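Local coordinates for protein glycosyl transferase family 9 (Veillonella parvula, PDB 3TOV) that probably transfers a sugar, such as a heptose, from an activated nucleotide-sugar donor to an acceptor, as other glycosyltransferase family 9 enzymes do, at residues K9-F15 with D91-H97; P112-M117 with M126-L132; D185-N191 with Y218-F223; A256-N260 with V275-Q279. All coordinates share one frame. Residues are numbered along the deposited sequence.

Contact 1 of 4, residues K9-F15 with D91-H97; sequences KRIVVTF and DIVINLH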
# COMPACT_ATOMS: atom_id res chain seq x y z
N LYS A 9 -19.68 15.14 -13.90
CA LYS A 9 -19.78 13.96 -14.75
C LYS A 9 -19.85 12.66 -13.93
O LYS A 9 -19.40 12.61 -12.79
CB LYS A 9 -18.58 13.90 -15.72
CG LYS A 9 -18.28 15.17 -16.49
CD LYS A 9 -19.49 15.61 -17.30
CE LYS A 9 -19.07 16.24 -18.61
NZ LYS A 9 -18.23 15.29 -19.39
N ARG A 10 -20.41 11.61 -14.53
CA ARG A 10 -20.35 10.28 -13.94
C ARG A 10 -19.12 9.59 -14.46
O ARG A 10 -18.95 9.44 -15.66
CB ARG A 10 -21.58 9.45 -14.30
CG ARG A 10 -22.85 9.93 -13.65
CD ARG A 10 -23.97 8.91 -13.79
NE ARG A 10 -24.44 8.46 -12.48
CZ ARG A 10 -24.18 7.27 -11.97
NH1 ARG A 10 -23.46 6.39 -12.66
NH2 ARG A 10 -24.64 6.96 -10.76
N ILE A 11 -18.26 9.15 -13.54
CA ILE A 11 -16.96 8.63 -13.92
C ILE A 11 -16.69 7.26 -13.31
O ILE A 11 -17.00 7.01 -12.14
CB ILE A 11 -15.86 9.59 -13.47
CG1 ILE A 11 -16.18 11.01 -13.92
CG2 ILE A 11 -14.52 9.17 -14.01
CD1 ILE A 11 -15.39 12.06 -13.20
N VAL A 12 -16.11 6.36 -14.10
CA VAL A 12 -15.67 5.09 -13.56
C VAL A 12 -14.14 4.93 -13.58
O VAL A 12 -13.47 5.27 -14.56
CB VAL A 12 -16.34 3.90 -14.27
CG1 VAL A 12 -15.67 2.59 -13.88
CG2 VAL A 12 -17.79 3.86 -13.92
N VAL A 13 -13.58 4.43 -12.48
CA VAL A 13 -12.16 4.14 -12.43
C VAL A 13 -11.99 2.64 -12.30
O VAL A 13 -12.60 1.99 -11.46
CB VAL A 13 -11.49 4.86 -11.25
CG1 VAL A 13 -9.96 4.67 -11.27
CG2 VAL A 13 -11.84 6.33 -11.29
N THR A 14 -11.16 2.08 -13.17
CA THR A 14 -10.94 0.65 -13.18
C THR A 14 -9.50 0.36 -12.78
O THR A 14 -8.57 0.72 -13.51
CB THR A 14 -11.19 0.09 -14.56
OG1 THR A 14 -10.22 0.64 -15.47
CG2 THR A 14 -12.55 0.51 -15.02
N PHE A 15 -9.34 -0.28 -11.63
CA PHE A 15 -8.06 -0.77 -11.16
C PHE A 15 -8.26 -2.11 -10.42
O PHE A 15 -8.85 -2.16 -9.33
CB PHE A 15 -7.41 0.28 -10.26
CG PHE A 15 -5.93 0.12 -10.10
CD1 PHE A 15 -5.09 0.27 -11.18
CD2 PHE A 15 -5.38 -0.19 -8.86
CE1 PHE A 15 -3.71 0.12 -11.03
CE2 PHE A 15 -4.01 -0.34 -8.71
CZ PHE A 15 -3.18 -0.19 -9.79
N ASP A 91 -20.11 8.94 -18.14
CA ASP A 91 -19.60 9.93 -19.10
C ASP A 91 -18.17 9.63 -19.53
O ASP A 91 -17.86 9.57 -20.72
CB ASP A 91 -19.67 11.33 -18.48
CG ASP A 91 -21.07 11.73 -18.08
OD1 ASP A 91 -22.00 11.49 -18.88
OD2 ASP A 91 -21.25 12.27 -16.96
N ILE A 92 -17.31 9.44 -18.53
CA ILE A 92 -15.90 9.16 -18.72
C ILE A 92 -15.48 7.89 -18.00
O ILE A 92 -15.77 7.71 -16.82
CB ILE A 92 -15.05 10.28 -18.09
CG1 ILE A 92 -15.35 11.62 -18.74
CG2 ILE A 92 -13.56 9.94 -18.17
CD1 ILE A 92 -15.18 12.78 -17.80
N VAL A 93 -14.77 7.02 -18.71
CA VAL A 93 -14.07 5.91 -18.06
C VAL A 93 -12.54 6.09 -18.12
O VAL A 93 -11.97 6.35 -19.18
CB VAL A 93 -14.47 4.56 -18.66
CG1 VAL A 93 -13.32 3.56 -18.54
CG2 VAL A 93 -15.72 4.04 -17.96
N ILE A 94 -11.90 5.94 -16.97
CA ILE A 94 -10.45 6.06 -16.85
C ILE A 94 -9.86 4.71 -16.47
O ILE A 94 -10.14 4.20 -15.39
CB ILE A 94 -10.10 7.06 -15.75
CG1 ILE A 94 -10.85 8.37 -15.97
CG2 ILE A 94 -8.60 7.28 -15.68
CD1 ILE A 94 -10.35 9.52 -15.14
N ASN A 95 -9.04 4.12 -17.33
CA ASN A 95 -8.41 2.83 -17.00
C ASN A 95 -6.97 3.03 -16.52
O ASN A 95 -6.15 3.60 -17.23
CB ASN A 95 -8.46 1.86 -18.18
CG ASN A 95 -7.83 0.51 -17.85
OD1 ASN A 95 -7.73 0.13 -16.69
ND2 ASN A 95 -7.40 -0.22 -18.88
N LEU A 96 -6.69 2.56 -15.30
CA LEU A 96 -5.37 2.70 -14.67
C LEU A 96 -4.60 1.42 -14.72
O LEU A 96 -3.43 1.37 -14.38
CB LEU A 96 -5.49 3.14 -13.21
CG LEU A 96 -5.96 4.59 -13.05
CD1 LEU A 96 -5.90 5.09 -11.60
CD2 LEU A 96 -5.14 5.49 -13.96
N HIS A 97 -5.27 0.36 -15.15
CA HIS A 97 -4.69 -0.97 -15.17
C HIS A 97 -4.68 -1.49 -16.61
O HIS A 97 -5.70 -1.95 -17.14
CB HIS A 97 -5.47 -1.89 -14.24
CG HIS A 97 -4.81 -3.20 -14.02
ND1 HIS A 97 -5.41 -4.22 -13.30
CD2 HIS A 97 -3.61 -3.68 -14.41
CE1 HIS A 97 -4.60 -5.26 -13.26
NE2 HIS A 97 -3.50 -4.96 -13.93

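Contact 2 of 4, residues P112-M117 with M126-L132; sequences PITTGM and MTKYTRL. With SO4 (sulfate ion), chain C.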
# COMPACT_ATOMS: atom_id res chain seq x y z
N PRO A 112 -19.00 7.06 -23.58
CA PRO A 112 -18.77 8.07 -24.61
C PRO A 112 -17.28 8.34 -24.77
O PRO A 112 -16.78 8.57 -25.88
CB PRO A 112 -19.43 9.31 -24.01
CG PRO A 112 -20.55 8.77 -23.23
CD PRO A 112 -20.08 7.46 -22.67
N ILE A 113 -16.57 8.32 -23.66
CA ILE A 113 -15.14 8.55 -23.72
C ILE A 113 -14.37 7.72 -22.71
O ILE A 113 -14.62 7.78 -21.51
CB ILE A 113 -14.83 10.05 -23.59
CG1 ILE A 113 -13.56 10.28 -22.80
CG2 ILE A 113 -15.96 10.79 -22.91
CD1 ILE A 113 -13.52 11.66 -22.28
N THR A 114 -13.45 6.91 -23.23
CA THR A 114 -12.53 6.13 -22.42
C THR A 114 -11.14 6.74 -22.50
O THR A 114 -10.67 7.14 -23.57
CB THR A 114 -12.43 4.66 -22.89
OG1 THR A 114 -13.73 4.07 -22.96
CG2 THR A 114 -11.57 3.86 -21.94
N THR A 115 -10.49 6.80 -21.34
CA THR A 115 -9.13 7.30 -21.27
C THR A 115 -8.31 6.52 -20.21
O THR A 115 -8.69 5.43 -19.79
CB THR A 115 -9.09 8.86 -21.13
OG1 THR A 115 -7.76 9.34 -21.38
CG2 THR A 115 -9.57 9.32 -19.77
N GLY A 116 -7.18 7.08 -19.82
CA GLY A 116 -6.23 6.33 -19.02
C GLY A 116 -5.36 5.50 -19.94
O GLY A 116 -5.17 5.82 -21.10
N MSE A 117 -4.81 4.42 -19.42
CA MSE A 117 -3.91 3.61 -20.21
C MSE A 117 -4.47 2.21 -20.28
O MSE A 117 -4.89 1.67 -19.26
CB MSE A 117 -2.52 3.58 -19.57
CG MSE A 117 -1.49 3.01 -20.48
SE MSE A 117 0.15 2.47 -19.61
CE MSE A 117 0.99 1.65 -21.16
N MSE A 126 -10.14 3.93 -27.77
CA MSE A 126 -10.11 4.95 -26.74
C MSE A 126 -10.28 6.37 -27.28
O MSE A 126 -10.20 6.60 -28.49
CB MSE A 126 -8.82 4.84 -25.98
CG MSE A 126 -8.75 3.61 -25.15
SE MSE A 126 -7.32 3.85 -23.87
CE MSE A 126 -5.84 3.49 -25.08
N THR A 127 -10.54 7.31 -26.38
CA THR A 127 -10.67 8.71 -26.78
C THR A 127 -9.31 9.38 -26.69
O THR A 127 -8.84 10.01 -27.65
CB THR A 127 -11.64 9.46 -25.86
OG1 THR A 127 -12.85 8.71 -25.71
CG2 THR A 127 -11.97 10.82 -26.44
N LYS A 128 -8.68 9.22 -25.53
CA LYS A 128 -7.35 9.74 -25.28
C LYS A 128 -6.55 8.71 -24.49
O LYS A 128 -6.87 8.38 -23.35
CB LYS A 128 -7.43 11.05 -24.51
CG LYS A 128 -6.07 11.70 -24.27
CD LYS A 128 -6.19 13.13 -23.75
CE LYS A 128 -4.89 13.91 -24.00
NZ LYS A 128 -4.69 14.19 -25.45
N TYR A 129 -5.51 8.19 -25.12
CA TYR A 129 -4.64 7.22 -24.48
C TYR A 129 -3.53 7.92 -23.71
O TYR A 129 -2.52 8.29 -24.29
CB TYR A 129 -4.04 6.28 -25.52
CG TYR A 129 -2.86 5.46 -25.05
CD1 TYR A 129 -3.02 4.46 -24.10
CD2 TYR A 129 -1.59 5.67 -25.57
CE1 TYR A 129 -1.95 3.69 -23.67
CE2 TYR A 129 -0.51 4.92 -25.15
CZ TYR A 129 -0.69 3.93 -24.20
OH TYR A 129 0.38 3.17 -23.78
N THR A 130 -3.73 8.11 -22.41
CA THR A 130 -2.68 8.67 -21.58
C THR A 130 -1.74 7.60 -21.04
O THR A 130 -2.12 6.85 -20.15
CB THR A 130 -3.28 9.41 -20.38
OG1 THR A 130 -3.88 8.47 -19.48
CG2 THR A 130 -4.32 10.41 -20.85
N ARG A 131 -0.52 7.54 -21.56
CA ARG A 131 0.48 6.58 -21.09
C ARG A 131 1.05 6.91 -19.70
O ARG A 131 1.24 8.09 -19.37
CB ARG A 131 1.63 6.48 -22.09
CG ARG A 131 2.76 5.62 -21.60
CD ARG A 131 3.91 5.60 -22.58
NE ARG A 131 4.94 4.67 -22.15
CZ ARG A 131 6.04 4.38 -22.84
NH1 ARG A 131 6.26 4.96 -24.02
NH2 ARG A 131 6.92 3.51 -22.36
N LEU A 132 1.32 5.87 -18.91
CA LEU A 132 1.83 6.00 -17.55
C LEU A 132 3.35 6.14 -17.49
O LEU A 132 4.07 5.37 -18.13
CB LEU A 132 1.48 4.77 -16.75
CG LEU A 132 0.01 4.46 -16.48
CD1 LEU A 132 -0.09 3.01 -16.00
CD2 LEU A 132 -0.57 5.44 -15.47
S SO4 C . 10.32 3.09 -24.21
O1 SO4 C . 9.91 4.43 -24.62
O2 SO4 C . 11.48 3.16 -23.32
O3 SO4 C . 9.22 2.45 -23.49
O4 SO4 C . 10.65 2.28 -25.39

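Contact 3 of 4, residues D185-N191 with Y218-F223; sequences DILIGFN and YKTVFF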
# COMPACT_ATOMS: atom_id res chain seq x y z
N ASP A 185 1.13 3.05 26.36
CA ASP A 185 2.31 2.33 25.89
C ASP A 185 2.78 2.79 24.51
O ASP A 185 1.97 3.18 23.66
CB ASP A 185 2.07 0.82 25.87
CG ASP A 185 2.16 0.19 27.26
OD1 ASP A 185 1.37 -0.75 27.54
OD2 ASP A 185 3.01 0.62 28.07
N ILE A 186 4.09 2.73 24.29
CA ILE A 186 4.67 2.99 22.97
C ILE A 186 4.83 1.68 22.21
O ILE A 186 5.72 0.89 22.48
CB ILE A 186 6.03 3.75 23.05
CG1 ILE A 186 5.81 5.26 23.17
CG2 ILE A 186 6.87 3.50 21.79
CD1 ILE A 186 5.21 5.69 24.48
N LEU A 187 3.94 1.47 21.26
CA LEU A 187 3.93 0.25 20.48
C LEU A 187 4.79 0.38 19.23
O LEU A 187 4.58 1.28 18.42
CB LEU A 187 2.51 -0.06 20.06
CG LEU A 187 2.35 -1.38 19.33
CD1 LEU A 187 2.86 -2.51 20.24
CD2 LEU A 187 0.90 -1.59 18.94
N ILE A 188 5.76 -0.51 19.07
CA ILE A 188 6.50 -0.58 17.81
C ILE A 188 6.22 -1.93 17.13
O ILE A 188 6.43 -2.99 17.72
CB ILE A 188 8.05 -0.26 17.94
CG1 ILE A 188 8.88 -1.37 17.33
CG2 ILE A 188 8.49 0.06 19.38
CD1 ILE A 188 8.82 -1.37 15.83
N GLY A 189 5.73 -1.88 15.90
CA GLY A 189 5.30 -3.08 15.20
C GLY A 189 6.19 -3.50 14.05
O GLY A 189 6.87 -2.68 13.45
N PHE A 190 6.15 -4.79 13.75
CA PHE A 190 6.96 -5.40 12.70
C PHE A 190 6.09 -6.11 11.68
O PHE A 190 5.21 -6.90 12.04
CB PHE A 190 7.89 -6.44 13.29
CG PHE A 190 8.78 -5.91 14.36
CD1 PHE A 190 10.12 -5.66 14.09
CD2 PHE A 190 8.29 -5.63 15.62
CE1 PHE A 190 10.95 -5.17 15.07
CE2 PHE A 190 9.12 -5.13 16.61
CZ PHE A 190 10.45 -4.91 16.34
N ASN A 191 6.36 -5.85 10.42
CA ASN A 191 5.79 -6.62 9.33
C ASN A 191 6.99 -7.15 8.56
O ASN A 191 7.56 -6.46 7.72
CB ASN A 191 4.88 -5.74 8.46
CG ASN A 191 4.62 -6.33 7.08
OD1 ASN A 191 4.29 -7.51 6.92
ND2 ASN A 191 4.78 -5.49 6.06
N TYR A 218 9.30 -0.85 25.59
CA TYR A 218 8.39 -0.78 24.47
C TYR A 218 7.56 -2.06 24.39
O TYR A 218 7.95 -3.10 24.93
CB TYR A 218 9.16 -0.59 23.16
CG TYR A 218 9.99 0.68 23.07
CD1 TYR A 218 9.52 1.80 22.40
CD2 TYR A 218 11.27 0.73 23.60
CE1 TYR A 218 10.29 2.95 22.29
CE2 TYR A 218 12.04 1.87 23.50
CZ TYR A 218 11.55 2.98 22.85
OH TYR A 218 12.34 4.10 22.76
N LYS A 219 6.41 -1.97 23.71
CA LYS A 219 5.63 -3.14 23.34
C LYS A 219 5.75 -3.38 21.82
O LYS A 219 5.92 -2.44 21.05
CB LYS A 219 4.16 -2.98 23.74
CG LYS A 219 3.94 -2.55 25.19
CD LYS A 219 3.95 -3.71 26.17
CE LYS A 219 3.35 -3.28 27.52
NZ LYS A 219 2.81 -4.40 28.34
N THR A 220 5.66 -4.64 21.42
CA THR A 220 5.99 -5.05 20.06
C THR A 220 4.96 -6.00 19.45
O THR A 220 4.69 -7.06 20.01
CB THR A 220 7.38 -5.72 20.03
OG1 THR A 220 7.32 -7.00 20.68
CG2 THR A 220 8.41 -4.85 20.76
N VAL A 221 4.40 -5.64 18.30
CA VAL A 221 3.44 -6.49 17.59
C VAL A 221 4.07 -7.10 16.36
O VAL A 221 5.03 -6.56 15.82
CB VAL A 221 2.24 -5.70 17.04
CG1 VAL A 221 0.93 -6.40 17.39
CG2 VAL A 221 2.26 -4.28 17.55
N PHE A 222 3.51 -8.20 15.89
CA PHE A 222 3.92 -8.80 14.63
C PHE A 222 2.70 -9.03 13.73
O PHE A 222 1.68 -9.58 14.16
CB PHE A 222 4.70 -10.10 14.87
CG PHE A 222 6.08 -9.88 15.43
CD1 PHE A 222 7.20 -10.03 14.63
CD2 PHE A 222 6.25 -9.49 16.75
CE1 PHE A 222 8.49 -9.81 15.15
CE2 PHE A 222 7.52 -9.26 17.26
CZ PHE A 222 8.64 -9.43 16.46
N PHE A 223 2.80 -8.57 12.50
CA PHE A 223 1.67 -8.62 11.59
C PHE A 223 1.85 -9.75 10.58
O PHE A 223 2.69 -10.61 10.77
CB PHE A 223 1.49 -7.27 10.91
CG PHE A 223 1.21 -6.15 11.87
CD1 PHE A 223 -0.06 -5.96 12.38
CD2 PHE A 223 2.21 -5.27 12.26
CE1 PHE A 223 -0.33 -4.92 13.26
CE2 PHE A 223 1.94 -4.23 13.14
CZ PHE A 223 0.67 -4.05 13.64

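Contact 4 of 4, residues A256-N260 with V275-Q279; sequences AAAMN and VGISQ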
# COMPACT_ATOMS: atom_id res chain seq x y z
N ALA A 256 -5.51 -2.10 9.31
CA ALA A 256 -5.20 -0.68 9.41
C ALA A 256 -5.46 -0.19 10.83
O ALA A 256 -4.64 0.50 11.42
CB ALA A 256 -6.04 0.10 8.41
N ALA A 257 -6.61 -0.56 11.38
CA ALA A 257 -7.02 -0.07 12.70
C ALA A 257 -6.04 -0.56 13.76
O ALA A 257 -5.72 0.15 14.72
CB ALA A 257 -8.45 -0.51 13.01
N ALA A 258 -5.56 -1.79 13.55
CA ALA A 258 -4.49 -2.36 14.37
C ALA A 258 -3.15 -1.64 14.18
O ALA A 258 -2.42 -1.42 15.13
CB ALA A 258 -4.35 -3.83 14.06
N MSE A 259 -2.85 -1.29 12.93
CA MSE A 259 -1.59 -0.64 12.58
C MSE A 259 -1.59 0.82 12.95
O MSE A 259 -0.56 1.39 13.34
CB MSE A 259 -1.29 -0.79 11.09
CG MSE A 259 -0.07 -1.65 10.79
SE MSE A 259 -0.15 -2.35 8.99
CE MSE A 259 1.48 -3.38 8.92
N ASN A 260 -2.75 1.44 12.82
CA ASN A 260 -2.91 2.82 13.24
C ASN A 260 -2.34 3.03 14.65
O ASN A 260 -1.74 4.07 14.95
CB ASN A 260 -4.40 3.19 13.19
CG ASN A 260 -4.67 4.56 13.76
OD1 ASN A 260 -4.88 4.70 14.96
ND2 ASN A 260 -4.69 5.57 12.91
N VAL A 275 -0.08 0.29 3.84
CA VAL A 275 -1.14 0.34 4.84
C VAL A 275 -0.67 1.12 6.07
O VAL A 275 -1.39 1.95 6.60
CB VAL A 275 -1.55 -1.07 5.30
CG1 VAL A 275 -2.60 -0.99 6.41
CG2 VAL A 275 -2.04 -1.90 4.13
N GLY A 276 0.54 0.83 6.52
CA GLY A 276 1.10 1.56 7.64
C GLY A 276 1.08 3.04 7.35
O GLY A 276 0.44 3.81 8.05
N ILE A 277 1.79 3.43 6.29
CA ILE A 277 1.91 4.83 5.88
C ILE A 277 0.55 5.52 5.81
O ILE A 277 0.41 6.67 6.22
CB ILE A 277 2.59 4.93 4.50
CG1 ILE A 277 4.01 4.40 4.56
CG2 ILE A 277 2.57 6.37 3.97
CD1 ILE A 277 4.68 4.43 3.21
N SER A 278 -0.43 4.80 5.28
CA SER A 278 -1.77 5.34 5.10
C SER A 278 -2.49 5.57 6.43
O SER A 278 -3.67 5.92 6.44
CB SER A 278 -2.61 4.40 4.24
OG SER A 278 -3.08 3.30 5.01
N GLN A 279 -1.79 5.36 7.53
CA GLN A 279 -2.35 5.57 8.85
C GLN A 279 -1.41 6.44 9.67
O GLN A 279 -1.53 6.52 10.90
CB GLN A 279 -2.56 4.24 9.57
CG GLN A 279 -3.44 3.24 8.83
CD GLN A 279 -4.88 3.68 8.71
OE1 GLN A 279 -5.51 4.08 9.69
NE2 GLN A 279 -5.41 3.61 7.50

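Contact 1 of 4, residues K9-F15 with D91-H97
The shortest bond here is made by a side chain. Arg10 N donates to Asp91 OD2 at 2.7 Å. The m rotamer of Asp91 turns its carboxylate back to the start of the partner strand. Arg10 O then receives two amides, Asp91 N at 2.8 Å and Ile92 N at 3.3 Å. From there the ladder is regular and parallel. Val12 N bonds to Ile92 O at 3.1 Å, Ile94 N to Val12 O at 3.0 Å, Thr14 N to Ile94 O at 3.2 Å and Leu96 N to Thr14 O at 3.2 Å. The strand axes approach to 4.9 Å and run at 16° to each other. Ile11 CA adds a CA-H...O contact to Ile92 O at 3.3 Å.

Ile11, Val13, Ile92 and Ile94 share one face. There Ile11 CG2 lies 4.2 Å from Ile94 CG1. Val12, Thr14, Val93 and Asn95 share the other, with Val12 CB 3.7 Å from Val93 CG2. At the C-terminal end Phe15 CD1 packs on Leu96 CB at 3.5 Å, and the Phe15 and His97 rings meet obliquely.

These are central strands of the parallel sheet in the N-terminal Rossmann-like half of a GT-B fold. Strand 40-46 pairs with 10-14 and strand 113-116 with 92-95. Helix 100-109 covers Thr14 and Asn95 through Thr102.

Contact 2 of 4, residues P112-M117 with M126-L132
This contact forms the last strand pairing at one edge of the N-terminal parallel sheet. Residues 126-132 run alongside strand 113-116, and about 128-129 form a short, weakly bonded strand. The best backbone bond is Thr127 N to Thr114 O, 2.8 Å. Lys128 N reaches the same oxygen at 3.5 Å, a weak bond. Thr130 N to Gly116 O at 3.0 Å is also weak because it is bent. A side chain also takes part: Thr115 OG1 donates to Lys128 O at 2.4 Å, a very short distance.

Gly116 has phi 84° and psi -155°, where a CB would jam against the preceding carbonyl oxygen. Beyond it, selenomethionine Met117 is fully extended. Its CG lies 3.3 Å from Tyr129 CE1, and its SE lies 3.7 Å from Leu132 CD1.

Leu132 and Thr130 also touch Val146 of helix 139-149. Arg131 extends away from residues 112-117, and its NH2 bonds to sulfate O3 at 2.8 Å. This ion probably comes from the crystallisation liquor. A second sulfate lies about 3 Å from the Tyr129 side chain. On its other edge strand 113-116 pairs with strand 92-95. The short outer strand thus closes the 3-2-1-4-5-6 order of a Rossmann-like sheet.

Contact 3 of 4, residues D185-N191 with Y218-F223
The side chains on one face of this strand pair are built around two phenylalanines. Phe190 and Phe222 both adopt m rotamers with chi2 near -105°. Their rings therefore lie almost parallel, at 10°, in an offset stack with centroids 4.8 Å apart. Phe190 CB also sits over the Phe222 ring in a CH-pi contact, 4.2 Å from the centroid. Ala210 of helix 203-216 packs on both residues.

On the opposite face Leu187, with chi1 t and chi2 p, brings its CD1 to 3.3 Å from Val221 CG2. Gly189 lies beside the Phe223 ring. A CB there would clash with Phe223 CE2. Near the strand starts, Ile186 CG2 meets the edge of the Tyr218 ring, 3.2 Å from CD1. Asp185 OD1 is 4.0 Å from Lys219 NZ, beyond a salt bridge, and is hydrogen-bonded to Thr182 N.

The backbones are parallel. Ile188 N bonds to Lys219 O at 2.8 Å, Phe190 N to Val221 O at 2.9 Å and Phe223 N to Phe190 O at 3.0 Å. Val221 N to Ile188 O is weak at 3.4 Å. Helix 203-216 links the strands in the beta-alpha-beta crossover typical of a Rossmann-like domain, here the C-terminal one of a GT-B fold.

Contact 4 of 4, residues A256-N260 with V275-Q279
Residues 256-260 are helical and belong to helix 252-260. Asn260 N bonds back to Ala256 O at a short 2.5 Å. Residues 275-277 finish helix 271-277, and the chain then leaves the helix at Ser278 and Gln279, where psi rises to 5° and 14°. Gln279 N still bonds to Gly276 O at 2.8 Å, three residues back. Ser278 OG, with chi1 p, bonds to Val275 O at 2.7 Å, so a side chain takes up a carbonyl at the helix end. The closest CA pair is Asn260 and Gln279, 5.2 Å apart.

In chain order strand 264-268 lies between these helices. It belongs to the parallel sheet of the C-terminal Rossmann-like domain, so the contact joins the helix before that strand to the helix after it.

No hydrogen bond crosses between the two segments. Apolar side chains meet on one part of the contact, and Gln279 gives up the largest area. Val275 CG1 lies 3.8 Å from the SE of selenomethionine Met259 and 4.1 Å from Ala256 CB. Gly276 brings bare backbone to Met259, with its N 4.1 Å from SE. The Gln279 side chain lies against residues 256-260, with NE2 3.7 Å from Ala256 CB. That amide nitrogen is bonded to Ile162 O and weakly, at 3.4 Å, to Ser278 OG. Val275 also touches Leu19 and Ile23 of helix 19-23, which follows the first strand of the N-terminal sheet.

Overall arrangement
The contacts fall into two groups, one in each Rossmann-like half of the GT-B fold. Contacts 1 and 2 share a sheet. Their centres are 9 Å apart, and Val93 O to Thr115 N and Asn95 O to Met117 N, both 2.7 Å, are probable hydrogen bonds between them. Contacts 3 and 4 touch in the other half, with centres 12 Å apart. There Phe223 CZ packs on Met259 CG at 3.8 Å. Contacts 1 and 3 are about 39 Å apart between centres, on opposite sides of the chain's centre. Contact 4 lies nearer the middle, about 13 Å from contact 1 between nearest atoms. In GT-B enzymes the active site generally lies in the cleft between the halves.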